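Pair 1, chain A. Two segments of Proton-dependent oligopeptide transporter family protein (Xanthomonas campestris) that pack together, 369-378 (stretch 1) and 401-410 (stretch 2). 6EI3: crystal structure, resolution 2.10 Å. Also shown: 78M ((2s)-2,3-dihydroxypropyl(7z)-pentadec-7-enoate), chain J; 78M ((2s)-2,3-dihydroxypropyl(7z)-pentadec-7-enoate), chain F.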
# COMPACT_ATOMS: atom_id res chain seq x y z
N SER A 369 14.05 12.48 -2.10
CA SER A 369 15.23 11.64 -1.86
C SER A 369 14.83 10.18 -1.72
O SER A 369 15.56 9.31 -2.19
CB SER A 369 15.97 12.10 -0.61
OG SER A 369 16.41 13.44 -0.71
N GLY A 370 13.68 9.94 -1.10
CA GLY A 370 13.13 8.61 -0.87
C GLY A 370 12.76 7.88 -2.15
O GLY A 370 13.05 6.69 -2.28
N ILE A 371 12.14 8.60 -3.11
CA ILE A 371 11.76 8.01 -4.40
C ILE A 371 13.04 7.69 -5.18
O ILE A 371 13.15 6.61 -5.75
CB ILE A 371 10.81 8.93 -5.20
CG1 ILE A 371 9.55 9.28 -4.37
CG2 ILE A 371 10.44 8.32 -6.57
CD1 ILE A 371 8.73 10.46 -4.96
N ALA A 372 14.01 8.62 -5.16
CA ALA A 372 15.30 8.48 -5.82
C ALA A 372 16.09 7.25 -5.31
O ALA A 372 16.57 6.46 -6.12
CB ALA A 372 16.11 9.76 -5.65
N PHE A 373 16.15 7.05 -3.97
CA PHE A 373 16.83 5.90 -3.37
C PHE A 373 16.19 4.56 -3.73
O PHE A 373 16.91 3.58 -3.89
CB PHE A 373 17.00 6.04 -1.86
CG PHE A 373 18.30 6.73 -1.50
CD1 PHE A 373 19.50 6.03 -1.50
CD2 PHE A 373 18.32 8.08 -1.17
CE1 PHE A 373 20.70 6.68 -1.18
CE2 PHE A 373 19.51 8.72 -0.83
CZ PHE A 373 20.70 8.02 -0.84
N SER A 374 14.85 4.54 -3.92
CA SER A 374 14.16 3.32 -4.35
C SER A 374 14.62 3.01 -5.81
O SER A 374 14.82 1.85 -6.15
CB SER A 374 12.64 3.45 -4.22
OG SER A 374 12.03 4.11 -5.32
N GLY A 375 14.88 4.05 -6.60
CA GLY A 375 15.43 3.92 -7.95
C GLY A 375 16.83 3.33 -7.91
O GLY A 375 17.14 2.41 -8.67
N VAL A 376 17.67 3.81 -6.98
CA VAL A 376 19.05 3.32 -6.77
C VAL A 376 19.03 1.83 -6.37
O VAL A 376 19.86 1.07 -6.86
CB VAL A 376 19.84 4.23 -5.77
CG1 VAL A 376 21.28 3.73 -5.57
CG2 VAL A 376 19.86 5.68 -6.25
N ALA A 377 18.06 1.42 -5.53
CA ALA A 377 17.87 0.03 -5.09
C ALA A 377 17.64 -0.85 -6.31
O ALA A 377 18.22 -1.94 -6.40
CB ALA A 377 16.68 -0.07 -4.15
N TRP A 378 16.83 -0.37 -7.26
CA TRP A 378 16.50 -1.11 -8.47
C TRP A 378 17.66 -1.11 -9.49
O TRP A 378 17.75 -2.05 -10.27
CB TRP A 378 15.16 -0.64 -9.05
CG TRP A 378 14.03 -1.28 -8.29
CD1 TRP A 378 13.65 -1.03 -7.00
CD2 TRP A 378 13.25 -2.41 -8.72
NE1 TRP A 378 12.67 -1.91 -6.61
CE2 TRP A 378 12.38 -2.75 -7.66
CE3 TRP A 378 13.21 -3.17 -9.90
CZ2 TRP A 378 11.44 -3.77 -7.76
CZ3 TRP A 378 12.27 -4.19 -10.00
CH2 TRP A 378 11.42 -4.51 -8.93
N LEU A 401 22.14 -5.33 -0.23
CA LEU A 401 22.39 -4.02 -0.85
C LEU A 401 21.07 -3.36 -1.34
O LEU A 401 20.72 -2.34 -0.76
CB LEU A 401 23.46 -4.08 -1.96
CG LEU A 401 23.73 -2.78 -2.75
CD1 LEU A 401 24.31 -1.67 -1.85
CD2 LEU A 401 24.69 -3.07 -3.90
N PRO A 402 20.27 -3.95 -2.26
CA PRO A 402 18.99 -3.30 -2.60
C PRO A 402 17.98 -3.26 -1.44
O PRO A 402 17.20 -2.33 -1.41
CB PRO A 402 18.48 -4.09 -3.81
CG PRO A 402 19.17 -5.43 -3.73
CD PRO A 402 20.51 -5.13 -3.12
N TYR A 403 18.02 -4.20 -0.47
CA TYR A 403 17.11 -4.10 0.68
C TYR A 403 17.43 -2.83 1.49
O TYR A 403 16.52 -2.11 1.87
CB TYR A 403 17.16 -5.34 1.60
CG TYR A 403 16.02 -6.29 1.33
CD1 TYR A 403 14.74 -6.01 1.82
CD2 TYR A 403 16.17 -7.37 0.48
CE1 TYR A 403 13.65 -6.82 1.48
CE2 TYR A 403 15.10 -8.21 0.18
CZ TYR A 403 13.84 -7.93 0.68
OH TYR A 403 12.79 -8.73 0.36
N ALA A 404 18.73 -2.56 1.72
CA ALA A 404 19.19 -1.38 2.48
C ALA A 404 18.78 -0.10 1.77
O ALA A 404 18.20 0.79 2.40
CB ALA A 404 20.71 -1.43 2.67
N LEU A 405 19.04 -0.04 0.46
CA LEU A 405 18.71 1.13 -0.35
C LEU A 405 17.22 1.39 -0.38
O LEU A 405 16.79 2.51 -0.10
CB LEU A 405 19.29 1.00 -1.78
CG LEU A 405 20.82 1.02 -1.89
CD1 LEU A 405 21.28 0.39 -3.18
CD2 LEU A 405 21.39 2.46 -1.73
N LEU A 406 16.42 0.32 -0.66
CA LEU A 406 14.95 0.43 -0.73
C LEU A 406 14.29 0.81 0.60
O LEU A 406 13.36 1.61 0.60
CB LEU A 406 14.33 -0.85 -1.32
CG LEU A 406 12.79 -0.90 -1.42
CD1 LEU A 406 12.23 0.13 -2.43
CD2 LEU A 406 12.31 -2.29 -1.73
N THR A 407 14.76 0.20 1.72
CA THR A 407 14.23 0.47 3.06
C THR A 407 14.60 1.88 3.50
O THR A 407 13.79 2.54 4.16
CB THR A 407 14.62 -0.62 4.05
OG1 THR A 407 14.23 -1.87 3.48
CG2 THR A 407 13.89 -0.45 5.39
N PHE A 408 15.81 2.35 3.08
CA PHE A 408 16.22 3.73 3.33
C PHE A 408 15.23 4.66 2.60
O PHE A 408 14.70 5.59 3.22
CB PHE A 408 17.68 4.00 2.87
CG PHE A 408 18.22 5.36 3.25
CD1 PHE A 408 18.27 5.76 4.58
CD2 PHE A 408 18.73 6.21 2.28
CE1 PHE A 408 18.80 7.02 4.93
CE2 PHE A 408 19.25 7.47 2.63
CZ PHE A 408 19.28 7.86 3.95
N GLY A 409 14.91 4.33 1.35
CA GLY A 409 13.93 5.08 0.57
C GLY A 409 12.56 5.09 1.25
O GLY A 409 11.95 6.15 1.39
N GLU A 410 12.11 3.92 1.72
CA GLU A 410 10.83 3.75 2.42
C GLU A 410 10.72 4.67 3.64
O GLU A 410 9.73 5.38 3.76
CB GLU A 410 10.63 2.29 2.85
CG GLU A 410 9.37 2.08 3.67
CD GLU A 410 9.24 0.76 4.41
OE1 GLU A 410 10.20 -0.04 4.43
OE2 GLU A 410 8.14 0.52 4.96
O21 78M J . 12.32 25.78 -0.59
C20 78M J . 11.50 24.70 -1.01
C18 78M J . 12.29 23.70 -1.81
O19 78M J . 12.90 24.35 -2.94
C17 78M J . 11.44 22.53 -2.28
O2 78M J . 12.32 21.65 -3.02
C1 78M J . 12.22 20.33 -2.79
O1 78M J . 11.51 19.85 -1.94
C2 78M J . 13.08 19.55 -3.73
C3 78M J . 13.78 18.37 -3.06
C4 78M J . 15.02 17.89 -3.79
C5 78M J . 15.88 16.98 -2.94
C6 78M J . 17.03 16.32 -3.68
C7 78M J . 17.94 15.58 -2.74
C8 78M J . 18.76 14.57 -3.01
C9 78M J . 19.00 13.89 -4.33
C10 78M J . 18.31 12.52 -4.44
C11 78M J . 19.04 11.35 -3.77
C12 78M J . 20.19 10.73 -4.56
C13 78M J . 19.79 10.06 -5.87
C15 78M J . 20.52 9.34 -8.17
C14 78M J . 20.95 9.67 -6.76
O21 78M F . 30.38 -10.84 -9.53
C20 78M F . 29.48 -9.82 -9.94
C18 78M F . 29.92 -8.47 -9.41
O19 78M F . 29.90 -8.47 -7.98
C17 78M F . 29.14 -7.32 -9.98
O2 78M F . 27.84 -7.21 -9.34
C1 78M F . 27.68 -6.25 -8.42
O1 78M F . 28.59 -5.68 -7.88
C2 78M F . 26.23 -5.98 -8.16
C3 78M F . 25.97 -4.95 -7.06
C4 78M F . 25.20 -3.74 -7.53
C5 78M F . 26.03 -2.51 -7.86
C6 78M F . 25.23 -1.37 -8.49
C7 78M F . 25.21 -0.12 -7.67
C8 78M F . 24.33 0.19 -6.73
C9 78M F . 24.31 1.44 -5.90
C10 78M F . 25.50 1.58 -4.95
C11 78M F . 25.79 3.01 -4.51
C12 78M F . 24.98 3.49 -3.32
C13 78M F . 25.05 4.99 -3.09
C15 78M F . 24.41 6.97 -1.66
C14 78M F . 24.34 5.47 -1.84

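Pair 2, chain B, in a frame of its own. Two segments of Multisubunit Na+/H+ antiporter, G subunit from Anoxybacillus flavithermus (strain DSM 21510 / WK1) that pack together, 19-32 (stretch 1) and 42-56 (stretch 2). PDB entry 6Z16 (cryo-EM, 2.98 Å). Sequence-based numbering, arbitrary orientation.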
# COMPACT_ATOMS: atom_id res chain seq x y z
N LEU B 19 -5.45 -38.84 1.94
CA LEU B 19 -4.46 -38.89 3.00
C LEU B 19 -4.98 -38.23 4.27
O LEU B 19 -4.76 -38.74 5.37
CB LEU B 19 -3.16 -38.24 2.52
CG LEU B 19 -1.81 -38.44 3.25
CD1 LEU B 19 -1.60 -37.58 4.50
CD2 LEU B 19 -1.62 -39.92 3.58
N GLY B 20 -5.71 -37.12 4.12
CA GLY B 20 -6.33 -36.49 5.28
C GLY B 20 -7.39 -37.36 5.93
O GLY B 20 -7.47 -37.45 7.16
N ALA B 21 -8.19 -38.05 5.10
CA ALA B 21 -9.21 -38.96 5.63
C ALA B 21 -8.59 -40.13 6.39
O ALA B 21 -8.99 -40.42 7.53
CB ALA B 21 -10.09 -39.45 4.49
N VAL B 22 -7.59 -40.79 5.79
CA VAL B 22 -6.94 -41.94 6.42
C VAL B 22 -6.21 -41.52 7.69
O VAL B 22 -6.21 -42.24 8.69
CB VAL B 22 -6.00 -42.62 5.40
CG1 VAL B 22 -5.11 -43.66 6.04
CG2 VAL B 22 -6.82 -43.29 4.32
N LEU B 23 -5.64 -40.32 7.69
CA LEU B 23 -4.93 -39.86 8.87
C LEU B 23 -5.89 -39.48 10.00
O LEU B 23 -5.57 -39.66 11.18
CB LEU B 23 -4.04 -38.70 8.45
CG LEU B 23 -2.90 -38.17 9.29
CD1 LEU B 23 -1.96 -39.31 9.57
CD2 LEU B 23 -2.22 -37.13 8.44
N THR B 24 -7.11 -39.04 9.65
CA THR B 24 -8.14 -38.84 10.66
C THR B 24 -8.61 -40.17 11.25
O THR B 24 -8.83 -40.28 12.47
CB THR B 24 -9.31 -38.08 10.06
OG1 THR B 24 -8.82 -36.89 9.43
CG2 THR B 24 -10.30 -37.67 11.13
N LEU B 25 -8.75 -41.20 10.41
CA LEU B 25 -9.10 -42.53 10.92
C LEU B 25 -8.00 -43.11 11.80
O LEU B 25 -8.28 -43.84 12.76
CB LEU B 25 -9.39 -43.48 9.76
CG LEU B 25 -9.87 -44.90 10.06
CD1 LEU B 25 -11.20 -44.88 10.79
CD2 LEU B 25 -9.99 -45.68 8.77
N LEU B 26 -6.74 -42.79 11.48
CA LEU B 26 -5.63 -43.16 12.35
C LEU B 26 -5.71 -42.45 13.69
O LEU B 26 -5.40 -43.05 14.73
CB LEU B 26 -4.32 -42.85 11.65
CG LEU B 26 -3.03 -43.12 12.41
CD1 LEU B 26 -2.87 -44.59 12.73
CD2 LEU B 26 -1.90 -42.61 11.56
N SER B 27 -6.14 -41.19 13.69
CA SER B 27 -6.39 -40.49 14.95
C SER B 27 -7.49 -41.16 15.75
O SER B 27 -7.42 -41.24 16.98
CB SER B 27 -6.77 -39.03 14.67
OG SER B 27 -7.10 -38.36 15.87
N ALA B 28 -8.51 -41.69 15.07
CA ALA B 28 -9.61 -42.35 15.76
C ALA B 28 -9.19 -43.69 16.37
O ALA B 28 -9.55 -44.00 17.52
CB ALA B 28 -10.78 -42.55 14.81
N VAL B 29 -8.44 -44.50 15.62
CA VAL B 29 -7.99 -45.77 16.18
C VAL B 29 -6.92 -45.56 17.25
O VAL B 29 -6.80 -46.39 18.15
CB VAL B 29 -7.51 -46.74 15.08
CG1 VAL B 29 -8.63 -47.02 14.09
CG2 VAL B 29 -6.29 -46.23 14.36
N GLY B 30 -6.19 -44.45 17.20
CA GLY B 30 -5.33 -44.10 18.32
C GLY B 30 -6.11 -43.60 19.52
O GLY B 30 -5.65 -43.76 20.66
N ALA B 31 -7.27 -42.99 19.30
CA ALA B 31 -8.14 -42.62 20.41
C ALA B 31 -8.71 -43.86 21.09
O ALA B 31 -8.85 -43.88 22.32
CB ALA B 31 -9.27 -41.72 19.92
N ILE B 32 -9.03 -44.88 20.31
CA ILE B 32 -9.57 -46.12 20.87
C ILE B 32 -8.49 -46.91 21.61
O ILE B 32 -8.67 -47.31 22.76
CB ILE B 32 -10.24 -46.97 19.78
CG1 ILE B 32 -11.48 -46.26 19.25
CG2 ILE B 32 -10.58 -48.34 20.29
CD1 ILE B 32 -12.06 -46.89 18.02
N HIS B 42 -1.84 -36.91 22.64
CA HIS B 42 -0.84 -37.02 21.57
C HIS B 42 -1.47 -37.39 20.23
O HIS B 42 -1.39 -36.61 19.26
CB HIS B 42 0.20 -38.11 21.90
CG HIS B 42 1.20 -37.73 22.94
ND1 HIS B 42 2.26 -36.89 22.68
CD2 HIS B 42 1.36 -38.14 24.22
CE1 HIS B 42 3.00 -36.77 23.76
NE2 HIS B 42 2.47 -37.51 24.72
N ALA B 43 -2.12 -38.56 20.20
CA ALA B 43 -2.63 -39.13 18.96
C ALA B 43 -3.68 -38.24 18.33
O ALA B 43 -3.56 -37.85 17.16
CB ALA B 43 -3.20 -40.52 19.21
N ILE B 44 -4.69 -37.86 19.12
CA ILE B 44 -5.82 -37.08 18.62
C ILE B 44 -5.35 -35.72 18.13
O ILE B 44 -5.57 -35.38 16.96
CB ILE B 44 -6.91 -36.94 19.70
CG1 ILE B 44 -7.60 -38.28 19.92
CG2 ILE B 44 -7.91 -35.90 19.29
CD1 ILE B 44 -8.48 -38.31 21.13
N SER B 45 -4.64 -34.96 18.98
CA SER B 45 -4.09 -33.64 18.67
C SER B 45 -3.33 -33.60 17.36
O SER B 45 -3.83 -33.01 16.38
CB SER B 45 -3.16 -33.22 19.81
OG SER B 45 -2.48 -32.01 19.50
N LYS B 46 -2.22 -34.33 17.29
CA LYS B 46 -1.35 -34.19 16.13
C LYS B 46 -1.97 -34.81 14.88
O LYS B 46 -1.97 -34.18 13.80
CB LYS B 46 0.02 -34.79 16.44
CG LYS B 46 0.72 -34.03 17.56
CD LYS B 46 2.16 -34.45 17.75
CE LYS B 46 2.32 -35.76 18.48
NZ LYS B 46 2.00 -35.60 19.92
N SER B 47 -2.57 -36.00 15.00
CA SER B 47 -3.03 -36.68 13.80
C SER B 47 -4.29 -36.06 13.22
O SER B 47 -4.36 -35.88 12.00
CB SER B 47 -3.24 -38.16 14.08
OG SER B 47 -3.68 -38.81 12.90
N THR B 48 -5.28 -35.69 14.04
CA THR B 48 -6.45 -35.09 13.41
C THR B 48 -6.20 -33.65 13.00
O THR B 48 -6.85 -33.19 12.06
CB THR B 48 -7.71 -35.20 14.29
OG1 THR B 48 -8.86 -35.19 13.44
CG2 THR B 48 -7.88 -34.01 15.22
N THR B 49 -5.20 -32.96 13.61
CA THR B 49 -4.82 -31.64 13.13
C THR B 49 -4.25 -31.70 11.71
O THR B 49 -4.71 -30.98 10.81
CB THR B 49 -3.82 -31.02 14.10
OG1 THR B 49 -4.41 -30.91 15.40
CG2 THR B 49 -3.41 -29.65 13.64
N LEU B 50 -3.28 -32.60 11.49
CA LEU B 50 -2.73 -32.70 10.14
C LEU B 50 -3.73 -33.30 9.15
O LEU B 50 -3.75 -32.89 7.98
CB LEU B 50 -1.42 -33.49 10.15
CG LEU B 50 -0.71 -33.65 8.80
CD1 LEU B 50 -0.41 -32.29 8.18
CD2 LEU B 50 0.55 -34.45 8.92
N GLY B 51 -4.61 -34.19 9.61
CA GLY B 51 -5.62 -34.74 8.72
C GLY B 51 -6.61 -33.71 8.23
O GLY B 51 -6.91 -33.64 7.03
N ILE B 52 -7.10 -32.85 9.13
CA ILE B 52 -8.06 -31.84 8.71
C ILE B 52 -7.39 -30.77 7.85
O ILE B 52 -8.01 -30.25 6.91
CB ILE B 52 -8.81 -31.26 9.92
CG1 ILE B 52 -9.97 -30.38 9.47
CG2 ILE B 52 -7.94 -30.42 10.79
CD1 ILE B 52 -10.94 -31.10 8.67
N MET B 53 -6.11 -30.46 8.10
CA MET B 53 -5.46 -29.49 7.22
C MET B 53 -5.21 -30.06 5.83
O MET B 53 -5.31 -29.33 4.84
CB MET B 53 -4.17 -28.97 7.83
CG MET B 53 -4.42 -28.04 8.98
SD MET B 53 -2.90 -27.26 9.52
CE MET B 53 -2.14 -28.65 10.32
N CYS B 54 -4.93 -31.37 5.73
CA CYS B 54 -4.78 -31.98 4.41
C CYS B 54 -6.11 -32.01 3.65
O CYS B 54 -6.13 -31.75 2.44
CB CYS B 54 -4.21 -33.39 4.54
SG CYS B 54 -2.48 -33.45 5.08
N ILE B 55 -7.21 -32.27 4.36
CA ILE B 55 -8.53 -32.26 3.71
C ILE B 55 -8.90 -30.86 3.24
O ILE B 55 -9.39 -30.67 2.11
CB ILE B 55 -9.60 -32.83 4.67
CG1 ILE B 55 -9.33 -34.30 4.95
CG2 ILE B 55 -10.99 -32.70 4.10
CD1 ILE B 55 -10.13 -34.84 6.11
N LEU B 56 -8.62 -29.84 4.06
CA LEU B 56 -8.97 -28.47 3.68
C LEU B 56 -8.08 -27.95 2.56
O LEU B 56 -8.55 -27.19 1.71
CB LEU B 56 -8.90 -27.55 4.89
CG LEU B 56 -9.94 -27.77 5.99
CD1 LEU B 56 -9.69 -26.85 7.16
CD2 LEU B 56 -11.34 -27.60 5.44

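The sharpest difference lies at one matched position of the second helix, Leu405(A) in pair 1 and Ser47(B) in pair 2, whose CA atoms superpose to 0.2 Å. Both side chains point toward the partner helix, but they fill the space differently. Leu405(A) spreads an apolar surface: its CD2 lies 4.0 Å from Phe373(A) CD1 and 4.0 Å from Val376(A) CG1, and its CB is 3.7 Å from Ala377(A) CB. Ser47(B) instead brings a polar atom to the opposing backbone, with OG 2.7 Å from Leu23(B) O; the geometry does not settle whether this is a hydrogen bond.

The shared frame is a close antiparallel helix pair. Axes approach to 7.5 Å at 165° in pair 1 and 7.4 Å at 161° in pair 2, and 14 central residues superpose with an RMSD of 0.3 Å. The tightest register point is glycine against glycine in both: CA of Gly370(A) to CA of Gly409(A), and CA of Gly20(B) to CA of Gly51(B), are each 3.9 Å apart. The absence of side chains permits this. An ideal CB on Gly409(A) would fall 2.7 Å from Gly370(A) O, and one on Gly20(B) would fall 2.6 Å from Gly51(B) O, both clashes.

Next to the glycines, Phe373(A) matches Leu23(B), and Phe408(A) matches Leu50(B). Pair 1 forms an aromatic contact here: the edge of Phe408(A) meets the face of Phe373(A), with planes at 86° and centroids 4.9 Å apart. Pair 2 makes an aliphatic contact at the same place, Leu23(B) CD2 to Leu50(B) CG at 3.8 Å.

One turn from the first-helix glycine, Ser374(A) and Thr24(B) each direct a hydroxyl to their own helix backbone, but to different carbonyls: Ser374(A) OG donates to Ile371(A) O at 2.8 Å (chi1 p), Thr24(B) OG1 to Gly20(B) O at 2.7 Å (chi1 m). Across the interface, Ser374(A) CB meets Leu406(A) CD1 at 3.8 Å, whereas Thr24(B) CG2 lies 3.7 Å from Thr48(B) OG1, and its side chain sits as a knob among Gly51(B), Thr48(B), Ile55(B) and Ile52(B).

Small residues also match at Ala377(A) and Ser27(B). Ala377(A) CB approaches Leu406(A) N to 3.5 Å; Ser27(B) OG reaches Ile44(B) CA at 3.3 Å. The fit loosens beyond: Pro402(A) and Ile44(B) differ by 1.4 Å at CA, where pair 2 carries a wider pi-type turn at 44-48.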